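Local coordinates for alpha-glucosidase (Pseudoalteromonas sp. K8, PDB 5HQA), which hydrolyses alpha-glucosidic bonds as a chloride-activated, calcium-containing member of glycoside hydrolase family 97, at residues S106-R111 / R229-G234. Sequence-based numbering, arbitrary orientation. Where two conformers were deposited one is given.
Sequences SGVGFR and RTIQIG
Arg229 begins against Phe110 and ends among acids. Its CB lies over one face of the Phe110 ring, a CH-pi contact 3.9 Å from the centroid, while CG brushes the rim at CE1 and CZ. Placing the ring there is the torsion that sets Phe110 CG between its backbone N and carbonyl carbon (chi1 64°). Arg229 bends at chi2, bringing CD near Phe110 O; beyond it NE pairs with Glu128 and NH1 with Glu186, both salt bridges, suiting a residue with apolar stem and charged tip. At the ring edge Ile231 CD1 is 4.2 Å from Phe110 CE2. An alanine in place of Phe110 would probably open a gap beside Arg229 CB and Ile231 CD1, leaving the arginine stem freer to shift. The strands are antiparallel neighbours in one of the two sheets of the N-terminal beta-sandwich, whose other sheet supplies Tyr23, Ile25 and Phe132 to this apolar face. Here beta-branched Val108 and Ile231 lie side by side, joined by two backbone hydrogen bonds. Gly107 suits its place because a CB would clash with Ile231 O and, at phi 157°, with the Ser106 carbonyl. Water links Ser106 O to Gln232 NE2, which also donates to Leu240 O.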
ATOM      1  N   SER A 106      -3.293 -14.840 -13.333  1.00 11.85           N
ATOM      2  CA  SER A 106      -2.693 -14.653 -12.020  1.00 11.21           C
ATOM      3  C   SER A 106      -3.701 -14.634 -10.876  1.00 11.40           C
ATOM      4  O   SER A 106      -3.293 -14.442  -9.723  1.00 11.95           O
ATOM      5  CB  SER A 106      -1.883 -13.354 -12.001  1.00 15.62           C
ATOM      6  OG  SER A 106      -2.716 -12.244 -12.294  1.00 16.34           O
ATOM      7  N   GLY A 107      -4.989 -14.825 -11.136  1.00 11.33           N
ATOM      8  CA  GLY A 107      -5.955 -14.806 -10.054  1.00 10.41           C
ATOM      9  C   GLY A 107      -7.353 -14.485 -10.547  1.00 13.61           C
ATOM     10  O   GLY A 107      -7.606 -14.373 -11.747  1.00 13.60           O
ATOM     11  N   VAL A 108      -8.269 -14.349  -9.589  0.57 10.90           N
ATOM     12  CA  VAL A 108      -9.668 -14.116  -9.924  0.57 11.13           C
ATOM     13  C   VAL A 108     -10.224 -12.976  -9.085  0.57 11.75           C
ATOM     14  O   VAL A 108      -9.845 -12.776  -7.925  0.57 12.06           O
ATOM     15  CB  VAL A 108     -10.537 -15.387  -9.746  0.57 13.37           C
ATOM     16  CG1 VAL A 108      -9.890 -16.578 -10.421  0.57 14.26           C
ATOM     17  CG2 VAL A 108     -10.792 -15.673  -8.285  0.57 11.45           C
ATOM     18  N   GLY A 109     -11.130 -12.223  -9.686  1.00 10.27           N
ATOM     19  CA  GLY A 109     -11.881 -11.194  -8.983  1.00 10.14           C
ATOM     20  C   GLY A 109     -13.361 -11.456  -9.168  1.00 13.67           C
ATOM     21  O   GLY A 109     -13.789 -11.917 -10.231  1.00 13.12           O
ATOM     22  N   PHE A 110     -14.146 -11.184  -8.124  1.00 10.16           N
ATOM     23  CA  PHE A 110     -15.595 -11.265  -8.293  1.00 10.40           C
ATOM     24  C   PHE A 110     -16.289 -10.189  -7.468  1.00 12.51           C
ATOM     25  O   PHE A 110     -15.766  -9.720  -6.452  1.00 12.35           O
ATOM     26  CB  PHE A 110     -16.159 -12.671  -7.953  1.00 10.40           C
ATOM     27  CG  PHE A 110     -15.987 -13.094  -6.511  1.00 10.93           C
ATOM     28  CD1 PHE A 110     -16.969 -12.821  -5.574  1.00 10.01           C
ATOM     29  CD2 PHE A 110     -14.857 -13.801  -6.113  1.00 12.57           C
ATOM     30  CE1 PHE A 110     -16.823 -13.220  -4.246  1.00 12.06           C
ATOM     31  CE2 PHE A 110     -14.700 -14.208  -4.789  1.00 13.56           C
ATOM     32  CZ  PHE A 110     -15.687 -13.912  -3.853  1.00 12.93           C
ATOM     33  N   ARG A 111     -17.473  -9.789  -7.928  1.00 12.41           N
ATOM     34  CA  ARG A 111     -18.271  -8.827  -7.183  1.00 10.74           C
ATOM     35  C   ARG A 111     -19.739  -9.136  -7.397  1.00 12.90           C
ATOM     36  O   ARG A 111     -20.130  -9.764  -8.385  1.00 14.09           O
ATOM     37  CB  ARG A 111     -17.972  -7.380  -7.595  1.00 10.92           C
ATOM     38  CG  ARG A 111     -18.560  -7.007  -8.946  1.00 12.11           C
ATOM     39  CD  ARG A 111     -18.361  -5.534  -9.234  1.00 12.61           C
ATOM     40  NE  ARG A 111     -18.997  -5.153 -10.490  1.00 13.74           N
ATOM     41  CZ  ARG A 111     -18.795  -3.992 -11.098  1.00 19.62           C
ATOM     42  NH1 ARG A 111     -17.971  -3.093 -10.568  1.00 19.16           N
ATOM     43  NH2 ARG A 111     -19.413  -3.730 -12.241  1.00 22.32           N
ATOM     44  N   ARG A 229     -13.846  -8.789  -4.777  1.00 10.63           N
ATOM     45  CA  ARG A 229     -13.086  -9.677  -3.902  1.00  9.89           C
ATOM     46  C   ARG A 229     -12.039 -10.361  -4.769  1.00 12.31           C
ATOM     47  O   ARG A 229     -12.376 -10.862  -5.847  1.00 11.25           O
ATOM     48  CB  ARG A 229     -13.997 -10.718  -3.249  1.00  9.85           C
ATOM     49  CG  ARG A 229     -14.873 -10.195  -2.117  1.00 12.79           C
ATOM     50  CD  ARG A 229     -16.029  -9.307  -2.601  1.00 13.30           C
ATOM     51  NE  ARG A 229     -16.676  -8.645  -1.465  1.00 12.10           N
ATOM     52  CZ  ARG A 229     -16.180  -7.566  -0.858  1.00 14.48           C
ATOM     53  NH1 ARG A 229     -15.043  -7.012  -1.288  1.00 12.28           N
ATOM     54  NH2 ARG A 229     -16.822  -7.039   0.180  1.00 11.68           N
ATOM     55  N   THR A 230     -10.774 -10.353  -4.338  1.00 10.76           N
ATOM     56  CA  THR A 230      -9.698 -10.843  -5.193  1.00 11.83           C
ATOM     57  C   THR A 230      -8.991 -12.029  -4.555  1.00 12.82           C
ATOM     58  O   THR A 230      -8.748 -12.048  -3.344  1.00 10.61           O
ATOM     59  CB  THR A 230      -8.660  -9.745  -5.536  1.00 15.06           C
ATOM     60  OG1 THR A 230      -7.991  -9.299  -4.350  1.00 14.11           O
ATOM     61  CG2 THR A 230      -9.336  -8.554  -6.186  1.00 16.46           C
ATOM     62  N   ILE A 231      -8.665 -13.016  -5.389  1.00 11.52           N
ATOM     63  CA  ILE A 231      -7.924 -14.202  -4.975  1.00 10.78           C
ATOM     64  C   ILE A 231      -6.770 -14.363  -5.955  1.00 12.07           C
ATOM     65  O   ILE A 231      -6.962 -14.854  -7.074  1.00 11.04           O
ATOM     66  CB  ILE A 231      -8.797 -15.460  -4.946  1.00 10.06           C
ATOM     67  CG1 ILE A 231     -10.054 -15.217  -4.094  1.00 10.00           C
ATOM     68  CG2 ILE A 231      -7.984 -16.634  -4.411  1.00  9.41           C
ATOM     69  CD1 ILE A 231     -11.103 -16.330  -4.207  1.00 10.95           C
ATOM     70  N   GLN A 232      -5.574 -13.945  -5.550  1.00  9.18           N
ATOM     71  CA  GLN A 232      -4.389 -14.185  -6.359  1.00  9.60           C
ATOM     72  C   GLN A 232      -3.885 -15.596  -6.104  1.00 11.09           C
ATOM     73  O   GLN A 232      -3.885 -16.069  -4.963  1.00 11.80           O
ATOM     74  CB  GLN A 232      -3.292 -13.173  -6.025  1.00  9.89           C
ATOM     75  CG  GLN A 232      -3.645 -11.743  -6.413  1.00 13.16           C
ATOM     76  CD  GLN A 232      -2.497 -10.787  -6.176  1.00 15.64           C
ATOM     77  OE1 GLN A 232      -2.567  -9.891  -5.324  1.00 17.55           O
ATOM     78  NE2 GLN A 232      -1.435 -10.962  -6.943  1.00 12.15           N
ATOM     79  N   ILE A 233      -3.454 -16.266  -7.169  1.00 10.08           N
ATOM     80  CA  ILE A 233      -2.995 -17.650  -7.098  1.00 11.81           C
ATOM     81  C   ILE A 233      -1.771 -17.783  -7.988  1.00 15.34           C
ATOM     82  O   ILE A 233      -1.818 -17.402  -9.163  1.00 14.44           O
ATOM     83  CB  ILE A 233      -4.087 -18.639  -7.557  1.00 12.52           C
ATOM     84  CG1 ILE A 233      -5.390 -18.423  -6.776  1.00 10.17           C
ATOM     85  CG2 ILE A 233      -3.585 -20.082  -7.448  1.00 12.58           C
ATOM     86  CD1 ILE A 233      -6.598 -19.138  -7.380  1.00 11.39           C
ATOM     87  N   GLY A 234      -0.688 -18.343  -7.454  1.00 13.40           N
ATOM     88  CA  GLY A 234       0.496 -18.564  -8.269  1.00 16.16           C
ATOM     89  C   GLY A 234       1.353 -19.700  -7.753  1.00 14.99           C
ATOM     90  O   GLY A 234       1.311 -20.054  -6.568  1.00 14.25           O
TER
HETATM   91  O   HOH W   1      -1.013 -13.459  -8.549  1.00 15.23           O